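OLD nuclease (Thermus scotoductus, PDB 6P74) degrades linear and supercoiled double-stranded DNA in the 5'-to-3' direction with divalent metal ions, and also hydrolyses ATP when stimulated by DNA. Local coordinates at residues Thr36-Ile41 and Thr272-Glu277. Residues are numbered along the deposited sequence; the frame is centred on the assembly and turned at random.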
ATOM      1  N   THR A  36      -8.623  -1.374   6.206  1.00 89.06           N
ATOM      2  CA  THR A  36      -9.345  -0.808   5.076  1.00 77.86           C
ATOM      3  C   THR A  36     -10.393   0.200   5.538  1.00 78.55           C
ATOM      4  O   THR A  36     -10.631   1.207   4.863  1.00 76.21           O
ATOM      5  CB  THR A  36      -9.964  -1.943   4.259  1.00 80.23           C
ATOM      6  OG1 THR A  36      -8.917  -2.824   3.805  1.00 88.16           O
ATOM      7  CG2 THR A  36     -10.736  -1.404   3.060  1.00 74.86           C
ATOM      8  N   ILE A  37     -11.021  -0.038   6.693  1.00 76.84           N
ATOM      9  CA  ILE A  37     -11.879   0.988   7.280  1.00 78.14           C
ATOM     10  C   ILE A  37     -11.092   2.279   7.479  1.00 77.78           C
ATOM     11  O   ILE A  37     -11.536   3.362   7.079  1.00 74.36           O
ATOM     12  CB  ILE A  37     -12.495   0.496   8.603  1.00 78.82           C
ATOM     13  CG1 ILE A  37     -13.560  -0.574   8.329  1.00 83.63           C
ATOM     14  CG2 ILE A  37     -13.084   1.670   9.393  1.00 68.75           C
ATOM     15  CD1 ILE A  37     -14.098  -1.253   9.573  1.00 77.49           C
ATOM     16  N   LEU A  38      -9.913   2.190   8.098  1.00 74.63           N
ATOM     17  CA  LEU A  38      -9.136   3.399   8.335  1.00 74.90           C
ATOM     18  C   LEU A  38      -8.746   4.079   7.026  1.00 79.82           C
ATOM     19  O   LEU A  38      -8.813   5.314   6.922  1.00 71.94           O
ATOM     20  CB  LEU A  38      -7.894   3.087   9.154  1.00 76.11           C
ATOM     21  CG  LEU A  38      -8.146   2.475  10.526  1.00 78.85           C
ATOM     22  CD1 LEU A  38      -6.851   2.457  11.302  1.00 71.01           C
ATOM     23  CD2 LEU A  38      -9.211   3.269  11.262  1.00 80.57           C
ATOM     24  N   ARG A  39      -8.320   3.301   6.016  1.00 78.27           N
ATOM     25  CA  ARG A  39      -7.898   3.915   4.756  1.00 82.77           C
ATOM     26  C   ARG A  39      -9.065   4.624   4.065  1.00 83.69           C
ATOM     27  O   ARG A  39      -8.880   5.679   3.443  1.00 80.97           O
ATOM     28  CB  ARG A  39      -7.269   2.872   3.833  1.00 81.15           C
ATOM     29  CG  ARG A  39      -6.090   2.122   4.459  1.00 90.89           C
ATOM     30  CD  ARG A  39      -4.773   2.912   4.455  1.00 99.35           C
ATOM     31  NE  ARG A  39      -3.763   2.247   3.627  1.00108.61           N
ATOM     32  CZ  ARG A  39      -2.978   1.250   4.036  1.00114.47           C
ATOM     33  NH1 ARG A  39      -3.059   0.791   5.279  1.00111.77           N
ATOM     34  NH2 ARG A  39      -2.105   0.710   3.194  1.00125.05           N
ATOM     35  N   ALA A  40     -10.277   4.072   4.182  1.00 73.71           N
ATOM     36  CA  ALA A  40     -11.437   4.707   3.575  1.00 75.90           C
ATOM     37  C   ALA A  40     -11.683   6.090   4.168  1.00 76.55           C
ATOM     38  O   ALA A  40     -11.998   7.041   3.436  1.00 73.62           O
ATOM     39  CB  ALA A  40     -12.673   3.821   3.738  1.00 78.15           C
ATOM     40  N   ILE A  41     -11.563   6.222   5.493  1.00 72.44           N
ATOM     41  CA  ILE A  41     -11.702   7.539   6.107  1.00 71.28           C
ATOM     42  C   ILE A  41     -10.639   8.477   5.561  1.00 78.57           C
ATOM     43  O   ILE A  41     -10.923   9.629   5.203  1.00 75.35           O
ATOM     44  CB  ILE A  41     -11.634   7.432   7.643  1.00 70.76           C
ATOM     45  CG1 ILE A  41     -12.841   6.661   8.189  1.00 63.66           C
ATOM     46  CG2 ILE A  41     -11.531   8.824   8.276  1.00 68.78           C
ATOM     47  CD1 ILE A  41     -12.668   6.141   9.649  1.00 61.98           C
ATOM     48  N   THR A 272      -9.878  15.228  14.979  1.00 72.93           N
ATOM     49  CA  THR A 272      -9.943  13.791  14.798  1.00 71.58           C
ATOM     50  C   THR A 272      -8.595  13.237  14.375  1.00 70.79           C
ATOM     51  O   THR A 272      -8.002  13.700  13.395  1.00 74.49           O
ATOM     52  CB  THR A 272     -11.000  13.407  13.765  1.00 70.66           C
ATOM     53  OG1 THR A 272     -12.289  13.806  14.242  1.00 72.16           O
ATOM     54  CG2 THR A 272     -10.981  11.869  13.549  1.00 70.79           C
ATOM     55  N   VAL A 273      -8.151  12.211  15.094  1.00 68.80           N
ATOM     56  CA  VAL A 273      -6.882  11.533  14.864  1.00 71.75           C
ATOM     57  C   VAL A 273      -7.177  10.064  14.614  1.00 63.05           C
ATOM     58  O   VAL A 273      -7.936   9.442  15.358  1.00 70.18           O
ATOM     59  CB  VAL A 273      -5.927  11.680  16.066  1.00 71.74           C
ATOM     60  CG1 VAL A 273      -4.588  11.048  15.754  1.00 69.01           C
ATOM     61  CG2 VAL A 273      -5.774  13.138  16.461  1.00 69.05           C
ATOM     62  N   ILE A 274      -6.578   9.517  13.577  1.00 66.27           N
ATOM     63  CA  ILE A 274      -6.691   8.109  13.253  1.00 67.17           C
ATOM     64  C   ILE A 274      -5.321   7.492  13.460  1.00 71.65           C
ATOM     65  O   ILE A 274      -4.317   8.043  12.990  1.00 71.12           O
ATOM     66  CB  ILE A 274      -7.189   7.920  11.815  1.00 72.19           C
ATOM     67  CG1 ILE A 274      -8.637   8.412  11.715  1.00 80.58           C
ATOM     68  CG2 ILE A 274      -7.025   6.479  11.386  1.00 73.65           C
ATOM     69  CD1 ILE A 274      -9.233   8.277  10.337  1.00 91.82           C
ATOM     70  N   ILE A 275      -5.263   6.381  14.190  1.00 69.56           N
ATOM     71  CA  ILE A 275      -3.982   5.735  14.459  1.00 59.24           C
ATOM     72  C   ILE A 275      -4.065   4.279  14.065  1.00 62.14           C
ATOM     73  O   ILE A 275      -4.983   3.555  14.474  1.00 67.26           O
ATOM     74  CB  ILE A 275      -3.543   5.889  15.921  1.00 62.05           C
ATOM     75  CG1 ILE A 275      -3.537   7.362  16.294  1.00 56.80           C
ATOM     76  CG2 ILE A 275      -2.125   5.342  16.100  1.00 62.61           C
ATOM     77  CD1 ILE A 275      -3.235   7.634  17.731  1.00 61.67           C
ATOM     78  N   GLU A 276      -3.138   3.873  13.219  1.00 68.48           N
ATOM     79  CA  GLU A 276      -2.926   2.478  12.872  1.00 72.80           C
ATOM     80  C   GLU A 276      -2.035   1.869  13.954  1.00 76.14           C
ATOM     81  O   GLU A 276      -0.845   2.191  14.023  1.00 71.61           O
ATOM     82  CB  GLU A 276      -2.274   2.425  11.499  1.00 71.45           C
ATOM     83  CG  GLU A 276      -2.451   1.183  10.719  1.00 89.21           C
ATOM     84  CD  GLU A 276      -1.694   1.266   9.404  1.00104.92           C
ATOM     85  OE1 GLU A 276      -2.303   0.977   8.353  1.00112.80           O
ATOM     86  OE2 GLU A 276      -0.493   1.643   9.433  1.00107.04           O
ATOM     87  N   GLU A 277      -2.621   1.033  14.846  1.00 68.88           N
ATOM     88  CA  GLU A 277      -1.888   0.297  15.879  1.00 66.64           C
ATOM     89  C   GLU A 277      -1.137   1.102  16.933  1.00 65.95           C
ATOM     90  O   GLU A 277       0.068   0.911  17.128  1.00 63.31           O
ATOM     91  CB  GLU A 277      -0.907  -0.683  15.246  1.00 64.59           C
ATOM     92  CG  GLU A 277      -1.478  -2.041  15.128  1.00 80.53           C
ATOM     93  CD  GLU A 277      -1.864  -2.364  13.725  1.00 92.81           C
ATOM     94  OE1 GLU A 277      -0.931  -2.478  12.898  1.00 97.45           O
ATOM     95  OE2 GLU A 277      -3.085  -2.501  13.462  1.00 96.85           O
TER
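Leu38 drops its forked end onto the strand 272-276, and both methyls close on one methyl of Ile274, with Leu38 CD2 3.9 Å from Ile274 CG2. Leu38 CD1 carries on past it to the backbone, 3.8 Å from Ile275 O, and the side chains of Leu38 and Ile274 lie alongside each other, pointing opposite ways. Ile306 and Ser308 of strand 304-308 and Phe137 of strand 135-138 also touch Leu38, burying it over three neighbouring strands.

Arg39, one residue on, leaves the helix flank and bends twice along its chain, which swings the guanidinium over to Glu276. There Arg39 NH1 makes a salt bridge of 3.2 Å to Glu276 OE1, with the two flat groups turned 66° apart. In Glu276, CG is anti to the backbone N and the straight chain carries the carboxylate toward the guanidinium; its other oxygen, OE2, takes a hydrogen bond from the backbone N of His140. Arg56 of the second subunit lies close to both, a further positive charge that the carboxylate probably helps offset.

One turn after Leu38, Ile41 faces the same Ile274, though the detail of their approach is doubtful.

Helix segment 36-41 and strand 272-276 approach to 9.6 Å between axes, at 145°, nearly antiparallel. Arg39 also lies beside Thr35, a probable ATP-binding residue, and the helix that begins at the end of the P-loop (Walker A) packs here on the central sheet, as in P-loop ATPases.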